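RIM-binding protein, isoform F (PDB 6Q9M) couples synaptic vesicle recruitment to release sites at the active zone, the crystallised fragment being its central array of fibronectin type III domains. Local coordinates at residues T159-T164 / A199-L204; N37-Y42 / V77-Q82; S23-W28 / R61-G66. All coordinates share one frame; numbering follows the deposited sequence.

Contact 1: T159-T164 / A199-L204; sequences TQYRVT and ADFRTL
Y161 and F201 face each other as a hydrogen-bonded pair in antiparallel strands, whose segment axes (160-164 and 199-202) come within 4.7 Å with N-to-C directions 156° apart. Reciprocal backbone bonds join Y161 to F201 and V163 to A199. Beyond the strand end T203 N reaches T159 O at 2.8 Å. The T203 hydroxyl, placed between its own backbone N and carbonyl carbon (chi1 47°), accepts the T159 N-H at 2.9 Å and also bonds to A156 O. On the exposed side of the sheet, R162 grips D200 side-on: NE meets OD1 at 2.7 Å and NH2 meets OD2 at 2.9 Å. Each oxygen offers its syn lone pair, and the guanidinium and carboxylate planes lie only 15° apart. In the fibronectin type III fold these are strands F and G, with 198-202 at the outer border of the four-stranded sheet. On the same side as R162, Q160 NE2 is modelled over one face of the R202 guanidinium, a donor-to-donor approach so short that its detail is doubtful. The other side is apolar. Y161 CB sits over the F201 ring face, 4.2 Å from its centroid, V163 CG1 meets that ring's edge at CE1 (3.9 Å), and T203 CG2 touches the edge of the tyrosine ring at CE2 (3.7 Å). Y161 OH bonds to A156 N.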
loop_
_atom_site.group_PDB
_atom_site.type_symbol
_atom_site.label_atom_id
_atom_site.label_comp_id
_atom_site.label_asym_id
_atom_site.label_seq_id
_atom_site.Cartn_x
_atom_site.Cartn_y
_atom_site.Cartn_z
ATOM N N THR A 159 -0.702 16.134 13.083
ATOM C CA THR A 159 -0.674 17.033 11.940
ATOM C C THR A 159 -1.067 16.280 10.684
ATOM O O THR A 159 -0.719 15.103 10.515
ATOM C CB THR A 159 0.722 17.655 11.718
ATOM O OG1 THR A 159 1.177 18.283 12.923
ATOM C CG2 THR A 159 0.673 18.682 10.583
ATOM N N GLN A 160 -1.781 16.971 9.804
ATOM C CA GLN A 160 -2.278 16.379 8.578
ATOM C C GLN A 160 -1.257 16.525 7.467
ATOM O O GLN A 160 -0.675 17.594 7.281
ATOM C CB GLN A 160 -3.583 17.033 8.147
ATOM C CG GLN A 160 -4.789 16.343 8.710
ATOM C CD GLN A 160 -5.807 17.330 9.194
ATOM O OE1 GLN A 160 -5.599 18.540 9.110
ATOM N NE2 GLN A 160 -6.915 16.828 9.712
ATOM N N TYR A 161 -1.084 15.453 6.698
ATOM C CA TYR A 161 -0.117 15.430 5.621
ATOM C C TYR A 161 -0.755 14.816 4.384
ATOM O O TYR A 161 -1.534 13.860 4.477
ATOM C CB TYR A 161 1.128 14.652 6.025
ATOM C CG TYR A 161 1.955 15.367 7.060
ATOM C CD1 TYR A 161 2.713 16.489 6.718
ATOM C CD2 TYR A 161 1.966 14.941 8.387
ATOM C CE1 TYR A 161 3.480 17.139 7.658
ATOM C CE2 TYR A 161 2.726 15.604 9.345
ATOM C CZ TYR A 161 3.479 16.706 8.971
ATOM O OH TYR A 161 4.246 17.365 9.902
ATOM N N ARG A 162 -0.434 15.397 3.231
ATOM C CA ARG A 162 -0.760 14.830 1.934
ATOM C C ARG A 162 0.543 14.458 1.246
ATOM O O ARG A 162 1.379 15.332 0.980
ATOM C CB ARG A 162 -1.550 15.823 1.091
ATOM C CG ARG A 162 -1.770 15.361 -0.340
ATOM C CD ARG A 162 -2.891 16.163 -0.982
ATOM N NE ARG A 162 -4.202 15.758 -0.486
ATOM C CZ ARG A 162 -5.337 16.317 -0.888
ATOM N NH1 ARG A 162 -5.288 17.294 -1.788
ATOM N NH2 ARG A 162 -6.515 15.913 -0.398
ATOM N N VAL A 163 0.708 13.182 0.922
ATOM C CA VAL A 163 1.931 12.731 0.271
ATOM C C VAL A 163 1.565 12.173 -1.094
ATOM O O VAL A 163 0.563 11.457 -1.227
ATOM C CB VAL A 163 2.695 11.711 1.151
ATOM C CG1 VAL A 163 1.778 10.691 1.686
ATOM C CG2 VAL A 163 3.845 11.063 0.355
ATOM N N THR A 164 2.348 12.553 -2.103
ATOM C CA THR A 164 2.189 12.112 -3.483
ATOM C C THR A 164 3.456 11.397 -3.935
ATOM O O THR A 164 4.537 11.596 -3.372
ATOM C CB THR A 164 1.917 13.286 -4.422
ATOM O OG1 THR A 164 3.114 14.059 -4.537
ATOM C CG2 THR A 164 0.824 14.180 -3.867
ATOM N N ALA A 199 -2.057 10.292 -0.844
ATOM C CA ALA A 199 -2.676 9.759 0.360
ATOM C C ALA A 199 -2.714 10.838 1.430
ATOM O O ALA A 199 -1.756 11.597 1.594
ATOM C CB ALA A 199 -1.912 8.535 0.885
ATOM N N ASP A 200 -3.826 10.908 2.149
ATOM C CA ASP A 200 -3.979 11.807 3.281
ATOM C C ASP A 200 -3.913 10.998 4.568
ATOM O O ASP A 200 -4.541 9.941 4.672
ATOM C CB ASP A 200 -5.312 12.566 3.218
ATOM C CG ASP A 200 -5.359 13.584 2.079
ATOM O OD1 ASP A 200 -4.292 14.160 1.724
ATOM O OD2 ASP A 200 -6.469 13.807 1.538
ATOM N N PHE A 201 -3.159 11.499 5.547
ATOM C CA PHE A 201 -3.076 10.861 6.854
ATOM C C PHE A 201 -2.716 11.921 7.885
ATOM O O PHE A 201 -2.359 13.050 7.541
ATOM C CB PHE A 201 -2.053 9.710 6.857
ATOM C CG PHE A 201 -0.612 10.162 6.840
ATOM C CD1 PHE A 201 0.043 10.404 5.634
ATOM C CD2 PHE A 201 0.095 10.325 8.026
ATOM C CE1 PHE A 201 1.371 10.817 5.611
ATOM C CE2 PHE A 201 1.437 10.745 8.017
ATOM C CZ PHE A 201 2.071 10.998 6.808
ATOM N N ARG A 202 -2.821 11.550 9.163
ATOM C CA ARG A 202 -2.483 12.432 10.276
ATOM C C ARG A 202 -1.465 11.758 11.182
ATOM O O ARG A 202 -1.564 10.554 11.439
ATOM C CB ARG A 202 -3.715 12.799 11.107
ATOM C CG ARG A 202 -3.359 13.742 12.263
ATOM C CD ARG A 202 -4.504 14.028 13.232
ATOM N NE ARG A 202 -5.820 14.061 12.610
ATOM C CZ ARG A 202 -6.500 15.178 12.384
ATOM N NH1 ARG A 202 -5.971 16.345 12.720
ATOM N NH2 ARG A 202 -7.703 15.130 11.823
ATOM N N THR A 203 -0.488 12.519 11.675
ATOM C CA THR A 203 0.447 11.896 12.603
ATOM C C THR A 203 -0.219 11.676 13.962
ATOM O O THR A 203 -1.266 12.247 14.270
ATOM C CB THR A 203 1.726 12.723 12.741
ATOM O OG1 THR A 203 1.420 14.121 12.925
ATOM C CG2 THR A 203 2.583 12.540 11.498
ATOM N N LEU A 204 0.372 10.788 14.759
ATOM C CA LEU A 204 -0.144 10.509 16.093
ATOM C C LEU A 204 0.147 11.683 17.030
ATOM O O LEU A 204 0.963 12.562 16.741
ATOM C CB LEU A 204 0.457 9.219 16.649
ATOM C CG LEU A 204 0.292 7.927 15.845
ATOM C CD1 LEU A 204 0.999 6.816 16.568
ATOM C CD2 LEU A 204 -1.178 7.562 15.617
#

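Contact 2: N37-Y42 / V77-Q82; sequences NLIDSY and VRSVTQ
With CG1 anti to the backbone N (chi1 168°) and CD1 carried on in extended form (chi2 172°), I39 brings its terminal methyl to 3.5 Å from S79 OG, which is itself hydrogen-bonded to P9 O. S41 instead sets OG between its backbone N and carbonyl carbon (chi1 68°), where the oxygen lies 3.6 Å from V80 CB. D40 and S41 together form a classic beta bulge opposite V80, whose O accepts both amides, D40 N at 2.6 Å and S41 N at 3.0 Å. V80 N returns a bond to S41 O. D40 CB rests against V80 O at 3.2 Å. Before the bulge, T81 CG2 lies 3.3 Å from N37 O; beyond it, V77 CG1 meets Y42 CD2 obliquely at 3.9 Å. The strands are C and F of the first fibronectin type III domain, the central pair of its four-stranded sheet. Strand 49-55 flanks 39-46, strand 93-96 flanks 73-81, and the Y42 ring reaches W28 of strand 23-29 edge-to-face.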
loop_
_atom_site.group_PDB
_atom_site.type_symbol
_atom_site.label_atom_id
_atom_site.label_comp_id
_atom_site.label_asym_id
_atom_site.label_seq_id
_atom_site.Cartn_x
_atom_site.Cartn_y
_atom_site.Cartn_z
ATOM N N ASN A 37 17.393 -15.806 1.100
ATOM C CA ASN A 37 16.228 -15.862 0.220
ATOM C C ASN A 37 16.644 -15.870 -1.249
ATOM O O ASN A 37 16.049 -15.186 -2.083
ATOM C CB ASN A 37 15.275 -14.691 0.498
ATOM C CG ASN A 37 14.427 -14.895 1.745
ATOM O OD1 ASN A 37 14.169 -16.025 2.160
ATOM N ND2 ASN A 37 13.985 -13.794 2.345
ATOM N N LEU A 38 17.690 -16.632 -1.573
ATOM C CA LEU A 38 18.187 -16.628 -2.942
ATOM C C LEU A 38 17.155 -17.232 -3.891
ATOM O O LEU A 38 16.404 -18.150 -3.547
ATOM C CB LEU A 38 19.518 -17.371 -3.064
ATOM C CG LEU A 38 20.370 -17.029 -4.302
ATOM C CD1 LEU A 38 20.186 -15.589 -4.779
ATOM C CD2 LEU A 38 21.841 -17.302 -4.033
ATOM N N ILE A 39 17.154 -16.721 -5.099
ATOM C CA ILE A 39 16.071 -16.955 -6.035
ATOM C C ILE A 39 16.186 -18.345 -6.647
ATOM O O ILE A 39 17.275 -18.788 -7.031
ATOM C CB ILE A 39 16.095 -15.859 -7.102
ATOM C CG1 ILE A 39 15.195 -16.223 -8.250
ATOM C CG2 ILE A 39 17.509 -15.641 -7.610
ATOM C CD1 ILE A 39 15.096 -15.116 -9.140
ATOM N N ASP A 40 15.039 -19.008 -6.780
ATOM C CA ASP A 40 14.887 -20.372 -7.269
ATOM C C ASP A 40 14.096 -20.461 -8.567
ATOM O O ASP A 40 14.431 -21.275 -9.432
ATOM C CB ASP A 40 14.206 -21.222 -6.181
ATOM C CG ASP A 40 14.082 -22.683 -6.565
ATOM O OD1 ASP A 40 14.996 -23.461 -6.220
ATOM O OD2 ASP A 40 13.063 -23.055 -7.188
ATOM N N SER A 41 13.050 -19.657 -8.730
ATOM C CA SER A 41 12.304 -19.621 -9.981
ATOM C C SER A 41 11.564 -18.292 -10.050
ATOM O O SER A 41 11.524 -17.529 -9.084
ATOM C CB SER A 41 11.343 -20.818 -10.116
ATOM O OG SER A 41 10.271 -20.762 -9.188
ATOM N N TYR A 42 10.962 -18.037 -11.204
ATOM C CA TYR A 42 10.201 -16.826 -11.437
ATOM C C TYR A 42 8.739 -17.164 -11.712
ATOM O O TYR A 42 8.420 -18.197 -12.310
ATOM C CB TYR A 42 10.759 -16.032 -12.624
ATOM C CG TYR A 42 12.189 -15.602 -12.499
ATOM C CD1 TYR A 42 13.231 -16.412 -12.950
ATOM C CD2 TYR A 42 12.507 -14.378 -11.947
ATOM C CE1 TYR A 42 14.555 -16.005 -12.835
ATOM C CE2 TYR A 42 13.817 -13.960 -11.840
ATOM C CZ TYR A 42 14.839 -14.773 -12.280
ATOM O OH TYR A 42 16.138 -14.336 -12.140
ATOM N N VAL A 77 6.544 -9.741 -12.387
ATOM C CA VAL A 77 7.350 -10.944 -12.197
ATOM C C VAL A 77 7.804 -11.031 -10.746
ATOM O O VAL A 77 8.259 -10.040 -10.156
ATOM C CB VAL A 77 8.572 -10.971 -13.144
ATOM C CG1 VAL A 77 9.345 -12.281 -12.980
ATOM C CG2 VAL A 77 8.143 -10.778 -14.608
ATOM N N ARG A 78 7.693 -12.227 -10.179
ATOM C CA ARG A 78 8.023 -12.469 -8.787
ATOM C C ARG A 78 9.144 -13.482 -8.691
ATOM O O ARG A 78 9.122 -14.512 -9.379
ATOM C CB ARG A 78 6.815 -12.994 -8.018
ATOM C CG ARG A 78 5.682 -12.009 -7.903
ATOM C CD ARG A 78 4.690 -12.447 -6.848
ATOM N NE ARG A 78 3.348 -12.059 -7.248
ATOM C CZ ARG A 78 2.245 -12.326 -6.561
ATOM N NH1 ARG A 78 2.321 -12.990 -5.412
ATOM N NH2 ARG A 78 1.070 -11.921 -7.032
ATOM N N SER A 79 10.113 -13.180 -7.829
ATOM C CA SER A 79 11.137 -14.137 -7.454
ATOM C C SER A 79 10.533 -15.157 -6.506
ATOM O O SER A 79 9.797 -14.802 -5.588
ATOM C CB SER A 79 12.301 -13.431 -6.758
ATOM O OG SER A 79 13.074 -12.658 -7.655
ATOM N N VAL A 80 10.877 -16.422 -6.697
ATOM C CA VAL A 80 10.432 -17.487 -5.809
ATOM C C VAL A 80 11.667 -18.154 -5.230
ATOM O O VAL A 80 12.602 -18.479 -5.972
ATOM C CB VAL A 80 9.544 -18.514 -6.532
ATOM C CG1 VAL A 80 9.020 -19.530 -5.539
ATOM C CG2 VAL A 80 8.380 -17.816 -7.230
ATOM N N THR A 81 11.696 -18.294 -3.905
ATOM C CA THR A 81 12.789 -18.968 -3.225
ATOM C C THR A 81 12.459 -20.458 -3.108
ATOM O O THR A 81 11.369 -20.905 -3.470
ATOM C CB THR A 81 13.037 -18.338 -1.857
ATOM O OG1 THR A 81 11.936 -18.639 -0.999
ATOM C CG2 THR A 81 13.168 -16.822 -1.973
ATOM N N GLN A 82 13.388 -21.242 -2.552
ATOM C CA GLN A 82 13.091 -22.655 -2.352
ATOM C C GLN A 82 11.993 -22.857 -1.316
ATOM O O GLN A 82 11.125 -23.719 -1.498
ATOM C CB GLN A 82 14.350 -23.427 -1.948
ATOM C CG GLN A 82 14.133 -24.938 -1.913
ATOM C CD GLN A 82 15.426 -25.721 -1.797
ATOM O OE1 GLN A 82 16.428 -25.208 -1.305
ATOM N NE2 GLN A 82 15.408 -26.971 -2.259
#

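Contact 3: S23-W28 / R61-G66; sequences SVLIGW and RALIEG
With CG between the backbone N and the carbonyl carbon (chi1 63°), the indole of W28 lies against the facing strand and turns its edge to A62, CZ3 3.8 Å from A62 CB and the methyl near the ring plane. One face of the same ring, toward its rim, lies under the backbone N of R61. Further along this side, the I26 and I64 side chains cross obliquely and touch CD1 to CD1 at 3.8 Å, and V24 CG2 comes to 3.9 Å from the same I64 methyl, which thereby bridges two residues of the facing strand. On the other side of the sheet L25 and L63 touch (L25 CB to L63 CD1, 4.2 Å), and their methyls lie over backbone: L25 CD1 3.3 Å from A62 O, L63 CD1 3.8 Å from V24 O. R61 brings the edge of its guanidinium near G27 CA (NH2 to CA 4.2 Å), and NH2 is salt-bridged to E17 of strand 12-20. The backbones run antiparallel at 165°, and paired bonds join V24 with I64 and I26 with A62; I64 N to V24 O measures 2.8 Å. These are strands B and E of the fibronectin type III sandwich, in a sheet completed by 12-20, and W28 is the strand B tryptophan of its core. V44 of strand 39-46 and I75 of strand 73-81 meet the apolar face from the opposite sheet. The inner-face contacts lack direction, so backbone bonds set the register, while E17 meets the R61 charge outside.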
loop_
_atom_site.group_PDB
_atom_site.type_symbol
_atom_site.label_atom_id
_atom_site.label_comp_id
_atom_site.label_asym_id
_atom_site.label_seq_id
_atom_site.Cartn_x
_atom_site.Cartn_y
_atom_site.Cartn_z
ATOM N N SER A 23 -0.958 -12.131 -27.437
ATOM C CA SER A 23 0.199 -12.615 -26.690
ATOM C C SER A 23 1.238 -11.503 -26.608
ATOM O O SER A 23 1.186 -10.522 -27.364
ATOM C CB SER A 23 0.796 -13.866 -27.349
ATOM O OG SER A 23 1.179 -13.627 -28.694
ATOM N N VAL A 24 2.152 -11.638 -25.639
ATOM C CA VAL A 24 3.247 -10.684 -25.443
ATOM C C VAL A 24 4.514 -11.448 -25.091
ATOM O O VAL A 24 4.462 -12.482 -24.417
ATOM C CB VAL A 24 2.945 -9.619 -24.357
ATOM C CG1 VAL A 24 1.861 -8.655 -24.793
ATOM C CG2 VAL A 24 2.605 -10.279 -23.022
ATOM N N LEU A 25 5.652 -10.924 -25.542
ATOM C CA LEU A 25 6.967 -11.444 -25.194
ATOM C C LEU A 25 7.694 -10.436 -24.306
ATOM O O LEU A 25 7.833 -9.267 -24.679
ATOM C CB LEU A 25 7.761 -11.730 -26.462
ATOM C CG LEU A 25 9.188 -12.232 -26.333
ATOM C CD1 LEU A 25 9.211 -13.670 -25.847
ATOM C CD2 LEU A 25 9.907 -12.101 -27.660
ATOM N N ILE A 26 8.129 -10.884 -23.127
ATOM C CA ILE A 26 8.770 -10.029 -22.139
ATOM C C ILE A 26 10.137 -10.589 -21.782
ATOM O O ILE A 26 10.433 -11.772 -21.977
ATOM C CB ILE A 26 7.954 -9.863 -20.844
ATOM C CG1 ILE A 26 7.977 -11.180 -20.063
ATOM C CG2 ILE A 26 6.549 -9.349 -21.125
ATOM C CD1 ILE A 26 7.193 -11.123 -18.771
ATOM N N GLY A 27 10.966 -9.706 -21.224
ATOM C CA GLY A 27 12.253 -10.094 -20.692
ATOM C C GLY A 27 12.503 -9.365 -19.389
ATOM O O GLY A 27 11.855 -8.360 -19.086
ATOM N N TRP A 28 13.436 -9.906 -18.600
ATOM C CA TRP A 28 13.806 -9.302 -17.323
ATOM C C TRP A 28 15.229 -9.726 -16.972
ATOM O O TRP A 28 15.880 -10.487 -17.701
ATOM C CB TRP A 28 12.802 -9.655 -16.211
ATOM C CG TRP A 28 12.693 -11.124 -15.862
ATOM C CD1 TRP A 28 13.395 -11.795 -14.888
ATOM C CD2 TRP A 28 11.823 -12.095 -16.467
ATOM N NE1 TRP A 28 13.015 -13.117 -14.855
ATOM C CE2 TRP A 28 12.062 -13.333 -15.819
ATOM C CE3 TRP A 28 10.893 -12.047 -17.513
ATOM C CZ2 TRP A 28 11.397 -14.522 -16.184
ATOM C CZ3 TRP A 28 10.220 -13.232 -17.870
ATOM C CH2 TRP A 28 10.484 -14.450 -17.206
ATOM N N ARG A 61 13.313 -14.820 -20.174
ATOM C CA ARG A 61 12.344 -14.343 -21.141
ATOM C C ARG A 61 11.087 -15.189 -21.016
ATOM O O ARG A 61 11.111 -16.298 -20.477
ATOM C CB ARG A 61 12.898 -14.425 -22.566
ATOM C CG ARG A 61 14.034 -13.461 -22.876
ATOM C CD ARG A 61 13.978 -13.020 -24.337
ATOM N NE ARG A 61 15.257 -12.529 -24.843
ATOM C CZ ARG A 61 15.805 -11.362 -24.508
ATOM N NH1 ARG A 61 16.978 -11.009 -25.033
ATOM N NH2 ARG A 61 15.192 -10.549 -23.650
ATOM N N ALA A 62 9.979 -14.674 -21.542
ATOM C CA ALA A 62 8.747 -15.446 -21.498
ATOM C C ALA A 62 7.789 -14.966 -22.576
ATOM O O ALA A 62 7.713 -13.770 -22.870
ATOM C CB ALA A 62 8.075 -15.356 -20.123
ATOM N N LEU A 63 7.051 -15.916 -23.141
ATOM C CA LEU A 63 5.969 -15.664 -24.083
ATOM C C LEU A 63 4.665 -15.958 -23.350
ATOM O O LEU A 63 4.414 -17.100 -22.953
ATOM C CB LEU A 63 6.119 -16.536 -25.330
ATOM C CG LEU A 63 5.065 -16.372 -26.431
ATOM C CD1 LEU A 63 5.233 -15.027 -27.149
ATOM C CD2 LEU A 63 5.114 -17.533 -27.425
ATOM N N ILE A 64 3.856 -14.933 -23.129
ATOM C CA ILE A 64 2.608 -15.081 -22.393
ATOM C C ILE A 64 1.443 -15.114 -23.373
ATOM O O ILE A 64 1.189 -14.134 -24.089
ATOM C CB ILE A 64 2.421 -13.959 -21.368
ATOM C CG1 ILE A 64 3.742 -13.667 -20.666
ATOM C CG2 ILE A 64 1.342 -14.357 -20.377
ATOM C CD1 ILE A 64 3.729 -12.345 -19.895
ATOM N N GLU A 65 0.724 -16.227 -23.382
ATOM C CA GLU A 65 -0.461 -16.381 -24.205
ATOM C C GLU A 65 -1.694 -15.850 -23.478
ATOM O O GLU A 65 -1.655 -15.508 -22.294
ATOM C CB GLU A 65 -0.648 -17.847 -24.579
ATOM C CG GLU A 65 0.511 -18.401 -25.374
ATOM C CD GLU A 65 0.482 -17.933 -26.814
ATOM O OE1 GLU A 65 1.472 -18.184 -27.536
ATOM O OE2 GLU A 65 -0.533 -17.314 -27.220
ATOM N N GLY A 66 -2.799 -15.764 -24.220
ATOM C CA GLY A 66 -4.053 -15.260 -23.693
ATOM C C GLY A 66 -3.939 -13.879 -23.076
ATOM O O GLY A 66 -4.335 -13.683 -21.923
#

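In the fold
Contacts 2 and 3 belong to one fibronectin type III domain and hold its two opposed sheets: 37-42 with 77-82 in the four-stranded sheet, 23-28 with 61-66 in the three-stranded one. Their segments alternate along the chain, and they meet across the core through the Y42 and W28 rings. Contact 1 lies in the next domain, its nearest atoms about 22 Å from contact 2 and about 26 Å from contact 3. It joins the edge strand 198-202 to 160-167 in the equivalent sheet and is a surface contact, with a salt bridge on its exposed face. Contact 3 is a buried contact of aliphatic side chains and the W28 indole on its inner face; contact 2, partly buried, relies on bulged backbone bonding.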